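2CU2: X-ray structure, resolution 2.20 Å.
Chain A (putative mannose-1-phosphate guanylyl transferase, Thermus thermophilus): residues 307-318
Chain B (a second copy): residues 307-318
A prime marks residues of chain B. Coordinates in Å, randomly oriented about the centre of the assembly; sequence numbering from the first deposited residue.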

# COMPACT_ATOMS: atom_id res chain seq x y z
N VAL A 307 -9.65 1.22 -3.53
CA VAL A 307 -9.47 1.67 -2.17
C VAL A 307 -8.04 1.23 -1.86
O VAL A 307 -7.70 0.06 -2.02
CB VAL A 307 -10.40 0.96 -1.15
CG1 VAL A 307 -9.87 1.19 0.28
CG2 VAL A 307 -11.83 1.48 -1.27
N VAL A 308 -7.20 2.17 -1.47
CA VAL A 308 -5.82 1.86 -1.10
C VAL A 308 -5.71 2.47 0.29
O VAL A 308 -5.78 3.70 0.43
CB VAL A 308 -4.80 2.52 -2.03
CG1 VAL A 308 -3.39 2.04 -1.68
CG2 VAL A 308 -5.13 2.19 -3.48
N ALA A 309 -5.57 1.64 1.32
CA ALA A 309 -5.49 2.12 2.69
C ALA A 309 -4.24 1.64 3.39
O ALA A 309 -4.02 0.43 3.54
CB ALA A 309 -6.74 1.68 3.47
N LYS A 310 -3.43 2.59 3.85
CA LYS A 310 -2.17 2.28 4.51
C LYS A 310 -2.15 2.82 5.94
O LYS A 310 -2.31 4.01 6.18
CB LYS A 310 -1.04 2.90 3.69
CG LYS A 310 0.32 2.73 4.37
CD LYS A 310 1.08 4.05 4.50
CE LYS A 310 2.38 3.92 5.30
NZ LYS A 310 2.06 3.76 6.72
N VAL A 311 -1.94 1.93 6.90
CA VAL A 311 -1.82 2.31 8.30
C VAL A 311 -0.67 1.49 8.86
O VAL A 311 -0.71 0.26 8.88
CB VAL A 311 -3.11 2.01 9.09
CG1 VAL A 311 -2.92 2.43 10.56
CG2 VAL A 311 -4.29 2.75 8.48
N GLY A 312 0.38 2.18 9.31
CA GLY A 312 1.54 1.47 9.83
C GLY A 312 2.15 0.62 8.73
O GLY A 312 2.37 1.10 7.61
N ASP A 313 2.41 -0.65 9.03
CA ASP A 313 3.00 -1.55 8.05
C ASP A 313 1.97 -2.47 7.41
O ASP A 313 2.28 -3.59 7.01
CB ASP A 313 4.11 -2.37 8.70
CG ASP A 313 5.28 -1.51 9.14
OD1 ASP A 313 5.86 -0.80 8.29
OD2 ASP A 313 5.61 -1.53 10.34
N GLU A 314 0.73 -2.00 7.33
CA GLU A 314 -0.33 -2.78 6.72
C GLU A 314 -0.97 -1.99 5.59
O GLU A 314 -1.27 -0.80 5.76
CB GLU A 314 -1.37 -3.18 7.76
CG GLU A 314 -0.80 -4.03 8.88
CD GLU A 314 -1.86 -4.75 9.69
OE1 GLU A 314 -2.73 -4.08 10.27
OE2 GLU A 314 -1.83 -6.00 9.73
N VAL A 315 -1.16 -2.64 4.45
CA VAL A 315 -1.76 -1.99 3.30
C VAL A 315 -2.88 -2.83 2.71
O VAL A 315 -2.78 -4.05 2.58
CB VAL A 315 -0.72 -1.73 2.19
CG1 VAL A 315 -1.40 -1.13 0.97
CG2 VAL A 315 0.35 -0.77 2.71
N LEU A 316 -3.95 -2.15 2.33
CA LEU A 316 -5.11 -2.78 1.73
C LEU A 316 -5.33 -2.22 0.33
O LEU A 316 -5.18 -1.02 0.10
CB LEU A 316 -6.36 -2.49 2.57
CG LEU A 316 -7.70 -2.73 1.88
CD1 LEU A 316 -7.86 -4.21 1.60
CD2 LEU A 316 -8.85 -2.23 2.75
N VAL A 317 -5.66 -3.10 -0.61
CA VAL A 317 -5.96 -2.68 -1.97
C VAL A 317 -7.17 -3.50 -2.41
O VAL A 317 -7.07 -4.72 -2.53
CB VAL A 317 -4.79 -2.93 -2.94
CG1 VAL A 317 -5.20 -2.54 -4.36
CG2 VAL A 317 -3.58 -2.11 -2.51
N VAL A 318 -8.30 -2.84 -2.64
CA VAL A 318 -9.53 -3.51 -3.05
C VAL A 318 -10.43 -2.56 -3.84
O VAL A 318 -10.50 -1.38 -3.53
CB VAL A 318 -10.32 -4.01 -1.79
CG1 VAL A 318 -10.63 -2.83 -0.88
CG2 VAL A 318 -11.63 -4.69 -2.21
N VAL B 307 0.93 -4.01 -9.49
CA VAL B 307 2.17 -4.01 -8.74
C VAL B 307 1.79 -3.23 -7.48
O VAL B 307 1.28 -2.12 -7.57
CB VAL B 307 3.31 -3.23 -9.44
CG1 VAL B 307 4.43 -2.93 -8.41
CG2 VAL B 307 3.88 -4.03 -10.61
N VAL B 308 1.98 -3.84 -6.32
CA VAL B 308 1.71 -3.18 -5.06
C VAL B 308 3.02 -3.34 -4.31
O VAL B 308 3.41 -4.46 -3.98
CB VAL B 308 0.58 -3.87 -4.27
CG1 VAL B 308 0.24 -3.05 -3.02
CG2 VAL B 308 -0.65 -4.04 -5.15
N ALA B 309 3.72 -2.23 -4.08
CA ALA B 309 5.02 -2.27 -3.41
C ALA B 309 5.05 -1.38 -2.18
O ALA B 309 4.86 -0.16 -2.28
CB ALA B 309 6.13 -1.87 -4.38
N LYS B 310 5.32 -1.99 -1.03
CA LYS B 310 5.35 -1.26 0.23
C LYS B 310 6.72 -1.36 0.89
O LYS B 310 7.23 -2.43 1.17
CB LYS B 310 4.28 -1.86 1.15
CG LYS B 310 4.32 -1.25 2.55
CD LYS B 310 4.38 -2.31 3.65
CE LYS B 310 4.55 -1.70 5.05
NZ LYS B 310 5.92 -1.21 5.20
N VAL B 311 7.32 -0.20 1.15
CA VAL B 311 8.61 -0.14 1.84
C VAL B 311 8.50 1.01 2.83
O VAL B 311 8.29 2.16 2.44
CB VAL B 311 9.78 0.13 0.87
CG1 VAL B 311 11.10 0.19 1.66
CG2 VAL B 311 9.85 -0.97 -0.19
N GLY B 312 8.61 0.70 4.12
CA GLY B 312 8.48 1.73 5.13
C GLY B 312 7.08 2.33 5.06
O GLY B 312 6.09 1.61 5.02
N ASP B 313 7.01 3.66 5.03
CA ASP B 313 5.72 4.33 4.97
C ASP B 313 5.38 4.82 3.56
O ASP B 313 4.68 5.82 3.39
CB ASP B 313 5.69 5.51 5.95
CG ASP B 313 5.79 5.05 7.39
OD1 ASP B 313 4.93 4.25 7.83
OD2 ASP B 313 6.73 5.48 8.09
N GLU B 314 5.89 4.11 2.56
CA GLU B 314 5.62 4.48 1.18
C GLU B 314 5.02 3.28 0.45
O GLU B 314 5.51 2.16 0.58
CB GLU B 314 6.89 4.95 0.48
CG GLU B 314 7.50 6.17 1.14
CD GLU B 314 8.51 6.88 0.25
OE1 GLU B 314 9.52 6.25 -0.14
OE2 GLU B 314 8.30 8.07 -0.06
N VAL B 315 3.95 3.53 -0.29
CA VAL B 315 3.28 2.48 -1.03
C VAL B 315 3.03 2.88 -2.48
O VAL B 315 2.65 4.01 -2.78
CB VAL B 315 1.92 2.11 -0.39
CG1 VAL B 315 1.21 1.07 -1.25
CG2 VAL B 315 2.14 1.56 1.01
N LEU B 316 3.26 1.92 -3.37
CA LEU B 316 3.06 2.12 -4.79
C LEU B 316 2.00 1.16 -5.30
O LEU B 316 1.97 -0.01 -4.90
CB LEU B 316 4.37 1.85 -5.55
CG LEU B 316 4.24 1.63 -7.05
CD1 LEU B 316 3.77 2.90 -7.71
CD2 LEU B 316 5.58 1.19 -7.64
N VAL B 317 1.12 1.64 -6.17
CA VAL B 317 0.11 0.80 -6.78
C VAL B 317 0.03 1.22 -8.24
O VAL B 317 -0.34 2.35 -8.55
CB VAL B 317 -1.28 0.99 -6.12
CG1 VAL B 317 -2.32 0.14 -6.86
CG2 VAL B 317 -1.22 0.57 -4.67
N VAL B 318 0.41 0.31 -9.14
CA VAL B 318 0.41 0.59 -10.58
C VAL B 318 0.24 -0.70 -11.39
O VAL B 318 0.77 -1.73 -11.00
CB VAL B 318 1.75 1.27 -11.01
CG1 VAL B 318 2.92 0.36 -10.63
CG2 VAL B 318 1.77 1.54 -12.52

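Two copies of one β-hairpin meet face to face across an exact two-fold axis, so every rule read from one side holds on the other. Each hairpin is laced by backbone hydrogen bonds, from Val307 N to Val318 O (2.7 Å) down to Glu314 N to Val311 O (3.1 Å), and closes in a type II' turn. No backbone hydrogen bond crosses between the copies; facing strands lie 8.9 Å apart at closest approach, antiparallel to within 16°, and side chains fill the gap.

Strand alternation sorts the residues. Val308, Lys310, Val315 and Val317 send their CA-to-CB bonds toward the partner, whereas Val311, Glu314 and Leu316 point away, and Val307, Ala309 and Val318 make no contact.

The three contacting valines share the t rotamer, with chi1 at -175° for Val308, 176° for Val315 and 176° for Val317. Short, branched at CB and left with a single chi angle, they bring methyls to the partner without long, flexible chains. Near the axis Val315 meets its own copy, Val315 CG2 to Val315′ CG2 at 3.4 Å, a tight approach for two methyl carbons. Val317 does the same more loosely, its CG2 lying 4.2 Å from Val317′ CG2, and that same CG2 also sits 4.0 Å from Val308′ CG1. Self-pairing and cross-strand pairing thus join in one small apolar patch.

Lys310 is the versatile member. Its chi1 (175°) and chi3 (174°) are extended, but chi2, at -128°, lies between wells and chi4 turns to m (-74°). Lysine's methylenes are apolar and its ammonium is not; this conformation lays Lys310 CG 4.0 Å from Val315′ CG2 and carries the tip on to the turns. There Lys310 NZ donates to Gly312 O of its own turn at 2.8 Å and forms a hydrogen-bonded salt bridge with Asp313′ OD1 at 3.1 Å. The bent path brings one ammonium group to both acceptors, tying the turn of its own hairpin to that of the partner; NZ is also hydrogen-bonded elsewhere in the structure.

Asp313 starts off to the side. Its CA-to-CB bond points sideways, but chi1 in m (-65°) and chi2 of -58° bring OD1 nearer the partner, to Lys310′ NZ. Symmetry makes two such bridges at the turn end of the contact, beyond the valines.

Gly312 supplies the turn geometry. Its phi of 63° is positive, which by itself favours glycine. A CB here would point away from the partner and find none of its atoms within 5.5 Å, so the partner's packing does not account for the glycine.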